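Local atomic coordinates of post-proline cleaving enzyme (Rickettsia typhi, PDB entry 4HVT), a protein that probably cleaves oligopeptides on the carboxyl side of proline, acting as a serine protease of the prolyl oligopeptidase family. Residues Arg132-Cys137 against Asn142-Ser147; Lys470-Asp475 against Lys506-Ser511. One frame throughout, in Å; residues are numbered along the deposited sequence. Where two conformers were deposited one is given.

In the fold
The two contacts lie in the two parts of a prolyl oligopeptidase fold. Interaction 1 belongs to the beta-propeller, where it pairs two neighbouring strands of one blade. Interaction 2 belongs to the alpha/beta-hydrolase part, where a loop packs beside the start of strand 510-514. Their centres are 46 Å apart and their nearest atoms about 27 Å, so they do not touch. They lie on opposite sides of the chain's centre and follow each other in sequence. Ser566, Asp649 and His682 have the geometry of a charge relay and probably form the catalytic triad. None of them belongs to either contact.

Interaction 1 of 2, residues Arg132-Cys137 against Asn142-Ser147; sequences RGVSNC and NRYLIS
Arg143 and Cys137 start the pairing of a beta hairpin, strands 129-136 and 143-150, in one blade of the propeller. Arg143 O accepts a hydrogen bond from Cys137 N at 2.9 Å. The same oxygen takes a weak bond from Asn136 ND2, also 2.9 Å away, and this amide nitrogen is bonded to Pro141 O in the hairpin turn as well. The guanidinium of Arg143 leaves the pair for Asp162 and Glu160 on the next strand.

Tyr144 follows, in a non-hydrogen-bonded pair with Asn136. Asn136 has CG anti to its N (chi1 -167°), and this lays the amide over the phenol ring. Asn136 ND2 sits 3.1 Å above the Tyr144 ring plane, over its centre, with amide and ring 22° apart. Val134 CG2 reaches the ring edge, and Trp97 of the adjacent blade packs edge-to-face with Tyr144.

Leu145 forms a hydrogen-bonded pair with Ser135. Ser135 N donates a hydrogen bond to Leu145 O at 3.0 Å, and Leu145 N returns a bond to Ser135 O at 2.8 Å. On that face Leu145 packs on Trp192, whose NE1 also bonds Ser135 O.

Ile146 lies beside Val134 on the Tyr144 face, with Ile146 CD1 3.6 Å from Val134 CG1.

At Ser147 the register slips by one residue. Arg132 and Gly133 both face Ser147, as in a beta bulge. Ser147 N donates to Gly133 O at 2.9 Å. Arg132 N bonds Ser147 O at 2.8 Å, from 44° out of the carbonyl plane.

Interaction 2 of 2, residues Lys470-Asp475 against Lys506-Ser511; sequences KGIKFD and KNAGVS
Ile472 meets Ala508 and Val510 through methyl groups, and no flat side chain joins the two segments. The one flat group touched across the contact is the peptide of Ala508, whose O lies 4.2 Å from Ile472 CG2, a loose van der Waals approach. The ring of Phe474 stops short of the 506-511 segment and packs edge-to-face with Tyr468 of strand 461-469.

Ile472 spreads its two branches over two residues. CG1 lies between the backbone N and the carbonyl carbon (chi1 65°), a crowded position, and the chain then runs on extended (chi2 159°). This carries CD1 toward strand 510-514, where Ile472 CD1 comes to 3.8 Å from Val510 CG2. The two side chains pass each other at a slant. The other branch faces the turn before the strand: Ile472 CG2 is 4.2 Å from Ala508 CB.

Ala508 has a positive phi (77°) and is the C-prime residue of a Schellman motif. The motif ends helix 498-505 and turns the chain through Gly509 into strand 510-514. That strand lies between strands 461-469 and 480-483 in the central sheet of the alpha/beta-hydrolase fold. The loop holding Ile472 connects these two flanking strands, and at Ile472 it lies against the start of the strand between them.

Val510 is buried and also packs on Leu466 and Tyr468. Asn478, further along the same loop, touches both Ile472 and Val510. Lys469 NZ bonds Lys506 O close by.

No hydrogen bond or salt bridge joins the segments. The contact buries 106 Å² in all, so it is a small apolar patch held by van der Waals contact, with a hydrophobic gain that is probably modest because Ile472 and Ala508 stay partly exposed.

Interaction 1 of 2, residues Arg132-Cys137 against Asn142-Ser147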
loop_
_atom_site.group_PDB
_atom_site.type_symbol
_atom_site.label_atom_id
_atom_site.label_comp_id
_atom_site.label_asym_id
_atom_site.label_seq_id
_atom_site.Cartn_x
_atom_site.Cartn_y
_atom_site.Cartn_z
ATOM N N ARG A 132 10.087 -4.525 -9.027
ATOM C CA ARG A 132 9.125 -3.487 -8.689
ATOM C C ARG A 132 8.069 -3.244 -9.806
ATOM O O ARG A 132 7.398 -2.227 -9.775
ATOM C CB ARG A 132 9.822 -2.142 -8.325
ATOM C CG ARG A 132 10.934 -2.210 -7.286
ATOM C CD ARG A 132 10.476 -2.590 -5.861
ATOM N NE ARG A 132 9.528 -1.652 -5.334
ATOM C CZ ARG A 132 9.837 -0.662 -4.498
ATOM N NH1 ARG A 132 11.080 -0.473 -4.127
ATOM N NH2 ARG A 132 8.878 0.135 -4.034
ATOM N N GLY A 133 7.873 -4.229 -10.678
ATOM C CA GLY A 133 6.787 -4.216 -11.679
ATOM C C GLY A 133 7.319 -4.025 -13.084
ATOM O O GLY A 133 8.515 -3.865 -13.272
ATOM N N VAL A 134 6.410 -4.082 -14.055
ATOM C CA VAL A 134 6.801 -4.062 -15.471
ATOM C C VAL A 134 5.833 -3.197 -16.234
ATOM O O VAL A 134 4.688 -2.969 -15.801
ATOM C CB VAL A 134 6.828 -5.459 -16.170
ATOM C CG1 VAL A 134 7.675 -6.462 -15.452
ATOM C CG2 VAL A 134 5.406 -6.004 -16.385
ATOM N N SER A 135 6.286 -2.684 -17.376
ATOM C CA SER A 135 5.416 -1.999 -18.322
ATOM C C SER A 135 5.726 -2.527 -19.725
ATOM O O SER A 135 6.889 -2.474 -20.185
ATOM C CB SER A 135 5.666 -0.506 -18.325
ATOM O OG SER A 135 4.712 0.056 -19.196
ATOM N N ASN A 136 4.685 -3.018 -20.394
ATOM C CA ASN A 136 4.803 -3.622 -21.700
ATOM C C ASN A 136 4.553 -2.609 -22.831
ATOM O O ASN A 136 3.714 -1.718 -22.716
ATOM C CB ASN A 136 3.777 -4.792 -21.782
ATOM C CG ASN A 136 3.990 -5.703 -22.958
ATOM O OD1 ASN A 136 3.012 -6.184 -23.526
ATOM N ND2 ASN A 136 5.231 -5.988 -23.331
ATOM N N CYS A 137 5.322 -2.716 -23.908
ATOM C CA CYS A 137 5.227 -1.791 -25.034
ATOM C C CYS A 137 4.077 -2.216 -25.958
ATOM O O CYS A 137 4.078 -3.327 -26.449
ATOM C CB CYS A 137 6.527 -1.810 -25.832
ATOM S SG CYS A 137 6.505 -0.679 -27.230
ATOM N N ASN A 142 6.828 -7.582 -27.258
ATOM C CA ASN A 142 7.984 -8.306 -26.721
ATOM C C ASN A 142 8.846 -7.440 -25.779
ATOM O O ASN A 142 9.678 -7.956 -25.050
ATOM C CB ASN A 142 8.864 -8.837 -27.824
ATOM C CG ASN A 142 8.262 -10.043 -28.529
ATOM O OD1 ASN A 142 7.428 -10.766 -27.967
ATOM N ND2 ASN A 142 8.679 -10.252 -29.766
ATOM N N ARG A 143 8.668 -6.134 -25.822
ATOM C CA ARG A 143 9.546 -5.259 -25.036
ATOM C C ARG A 143 8.853 -4.865 -23.749
ATOM O O ARG A 143 7.695 -4.461 -23.762
ATOM C CB ARG A 143 9.986 -3.992 -25.843
ATOM C CG ARG A 143 10.991 -4.240 -26.945
ATOM C CD ARG A 143 12.313 -4.763 -26.414
ATOM N NE ARG A 143 13.196 -5.176 -27.498
ATOM C CZ ARG A 143 14.047 -4.401 -28.164
ATOM N NH1 ARG A 143 14.172 -3.122 -27.895
ATOM N NH2 ARG A 143 14.759 -4.926 -29.151
ATOM N N TYR A 144 9.587 -4.977 -22.632
ATOM C CA TYR A 144 9.132 -4.592 -21.308
ATOM C C TYR A 144 10.147 -3.665 -20.685
ATOM O O TYR A 144 11.325 -3.794 -20.954
ATOM C CB TYR A 144 8.999 -5.822 -20.387
ATOM C CG TYR A 144 7.824 -6.716 -20.682
ATOM C CD1 TYR A 144 7.889 -7.642 -21.718
ATOM C CD2 TYR A 144 6.651 -6.639 -19.938
ATOM C CE1 TYR A 144 6.825 -8.483 -21.991
ATOM C CE2 TYR A 144 5.586 -7.494 -20.198
ATOM C CZ TYR A 144 5.674 -8.403 -21.217
ATOM O OH TYR A 144 4.577 -9.206 -21.467
ATOM N N LEU A 145 9.695 -2.697 -19.901
ATOM C CA LEU A 145 10.589 -1.953 -19.006
ATOM C C LEU A 145 10.423 -2.575 -17.636
ATOM O O LEU A 145 9.319 -2.592 -17.108
ATOM C CB LEU A 145 10.206 -0.468 -18.983
ATOM C CG LEU A 145 10.348 0.142 -20.361
ATOM C CD1 LEU A 145 9.553 1.445 -20.420
ATOM C CD2 LEU A 145 11.792 0.354 -20.800
ATOM N N ILE A 146 11.495 -3.133 -17.090
ATOM C CA ILE A 146 11.440 -3.795 -15.799
ATOM C C ILE A 146 11.876 -2.825 -14.727
ATOM O O ILE A 146 13.028 -2.446 -14.723
ATOM C CB ILE A 146 12.339 -5.070 -15.727
ATOM C CG1 ILE A 146 12.188 -5.968 -16.967
ATOM C CG2 ILE A 146 12.103 -5.815 -14.430
ATOM C CD1 ILE A 146 10.832 -6.569 -17.158
ATOM N N SER A 147 10.964 -2.449 -13.822
ATOM C CA SER A 147 11.290 -1.609 -12.665
ATOM C C SER A 147 11.928 -2.399 -11.544
ATOM O O SER A 147 11.516 -3.534 -11.252
ATOM C CB SER A 147 10.056 -0.907 -12.140
ATOM O OG SER A 147 9.592 0.061 -13.080
#

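Interaction 2 of 2, residues Lys470-Asp475 against Lys506-Ser511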
loop_
_atom_site.group_PDB
_atom_site.type_symbol
_atom_site.label_atom_id
_atom_site.label_comp_id
_atom_site.label_asym_id
_atom_site.label_seq_id
_atom_site.Cartn_x
_atom_site.Cartn_y
_atom_site.Cartn_z
ATOM N N LYS A 470 -13.506 -21.347 17.147
ATOM C CA LYS A 470 -14.686 -21.839 17.849
ATOM C C LYS A 470 -14.264 -22.608 19.095
ATOM O O LYS A 470 -13.269 -23.361 19.101
ATOM C CB LYS A 470 -15.534 -22.719 16.959
ATOM C CG LYS A 470 -16.365 -21.943 15.963
ATOM C CD LYS A 470 -17.149 -22.837 15.043
ATOM C CE LYS A 470 -17.718 -22.055 13.875
ATOM N NZ LYS A 470 -18.612 -22.924 13.073
ATOM N N GLY A 471 -14.988 -22.359 20.176
ATOM C CA GLY A 471 -14.717 -23.051 21.423
ATOM C C GLY A 471 -14.012 -22.220 22.457
ATOM O O GLY A 471 -13.935 -22.638 23.601
ATOM N N ILE A 472 -13.499 -21.036 22.115
ATOM C CA ILE A 472 -12.880 -20.224 23.165
ATOM C C ILE A 472 -13.923 -19.723 24.177
ATOM O O ILE A 472 -15.092 -19.609 23.873
ATOM C CB ILE A 472 -12.037 -19.043 22.616
ATOM C CG1 ILE A 472 -12.910 -18.025 21.897
ATOM C CG2 ILE A 472 -10.934 -19.564 21.717
ATOM C CD1 ILE A 472 -12.214 -16.694 21.814
ATOM N N LYS A 473 -13.498 -19.436 25.389
ATOM C CA LYS A 473 -14.391 -18.844 26.357
ATOM C C LYS A 473 -14.232 -17.338 26.407
ATOM O O LYS A 473 -13.106 -16.844 26.205
ATOM C CB LYS A 473 -14.076 -19.429 27.722
ATOM C CG LYS A 473 -14.331 -20.927 27.699
ATOM C CD LYS A 473 -14.477 -21.514 29.053
ATOM C CE LYS A 473 -13.140 -21.607 29.779
ATOM N NZ LYS A 473 -13.337 -22.573 30.884
ATOM N N PHE A 474 -15.346 -16.626 26.638
ATOM C CA PHE A 474 -15.300 -15.199 26.762
ATOM C C PHE A 474 -15.173 -14.837 28.228
ATOM O O PHE A 474 -16.097 -14.293 28.828
ATOM C CB PHE A 474 -16.493 -14.525 26.100
ATOM C CG PHE A 474 -16.545 -14.752 24.618
ATOM C CD1 PHE A 474 -15.525 -14.310 23.821
ATOM C CD2 PHE A 474 -17.597 -15.465 24.046
ATOM C CE1 PHE A 474 -15.566 -14.517 22.463
ATOM C CE2 PHE A 474 -17.634 -15.678 22.688
ATOM C CZ PHE A 474 -16.618 -15.194 21.909
ATOM N N ASP A 475 -13.984 -15.125 28.751
ATOM C CA ASP A 475 -13.653 -15.000 30.159
ATOM C C ASP A 475 -12.555 -13.953 30.355
ATOM O O ASP A 475 -11.987 -13.873 31.419
ATOM C CB ASP A 475 -13.173 -16.346 30.716
ATOM C CG ASP A 475 -11.881 -16.853 30.053
ATOM O OD1 ASP A 475 -11.342 -16.191 29.118
ATOM O OD2 ASP A 475 -11.375 -17.911 30.492
ATOM N N LYS A 506 -5.365 -19.932 14.954
ATOM C CA LYS A 506 -5.330 -21.406 15.130
ATOM C C LYS A 506 -4.755 -21.841 16.466
ATOM O O LYS A 506 -5.012 -22.955 16.944
ATOM C CB LYS A 506 -4.554 -22.053 13.971
ATOM C CG LYS A 506 -4.403 -23.577 14.007
ATOM C CD LYS A 506 -3.763 -24.041 12.704
ATOM C CE LYS A 506 -3.831 -25.551 12.471
ATOM N NZ LYS A 506 -3.405 -25.833 11.063
ATOM N N ASN A 507 -3.967 -20.975 17.088
ATOM C CA ASN A 507 -3.440 -21.198 18.412
ATOM C C ASN A 507 -4.301 -20.527 19.501
ATOM O O ASN A 507 -3.856 -20.348 20.651
ATOM C CB ASN A 507 -1.970 -20.738 18.395
ATOM C CG ASN A 507 -1.077 -21.756 17.744
ATOM O OD1 ASN A 507 -1.161 -22.937 18.071
ATOM N ND2 ASN A 507 -0.206 -21.331 16.868
ATOM N N ALA A 508 -5.523 -20.179 19.101
ATOM C CA ALA A 508 -6.628 -19.690 19.947
ATOM C C ALA A 508 -6.463 -18.211 20.358
ATOM O O ALA A 508 -7.159 -17.730 21.247
ATOM C CB ALA A 508 -6.877 -20.600 21.155
ATOM N N GLY A 509 -5.585 -17.505 19.633
ATOM C CA GLY A 509 -5.554 -16.043 19.702
ATOM C C GLY A 509 -6.739 -15.452 18.984
ATOM O O GLY A 509 -7.309 -16.056 18.053
ATOM N N VAL A 510 -7.085 -14.215 19.341
ATOM C CA VAL A 510 -8.201 -13.527 18.723
ATOM C C VAL A 510 -7.574 -12.449 17.883
ATOM O O VAL A 510 -6.611 -11.825 18.324
ATOM C CB VAL A 510 -9.077 -12.899 19.842
ATOM C CG1 VAL A 510 -10.169 -12.052 19.252
ATOM C CG2 VAL A 510 -9.723 -14.001 20.688
ATOM N N SER A 511 -8.167 -12.210 16.699
ATOM C CA SER A 511 -7.721 -11.147 15.796
ATOM C C SER A 511 -8.797 -10.064 15.666
ATOM O O SER A 511 -9.972 -10.372 15.491
ATOM C CB SER A 511 -7.428 -11.718 14.405
ATOM O OG SER A 511 -6.211 -12.456 14.396
#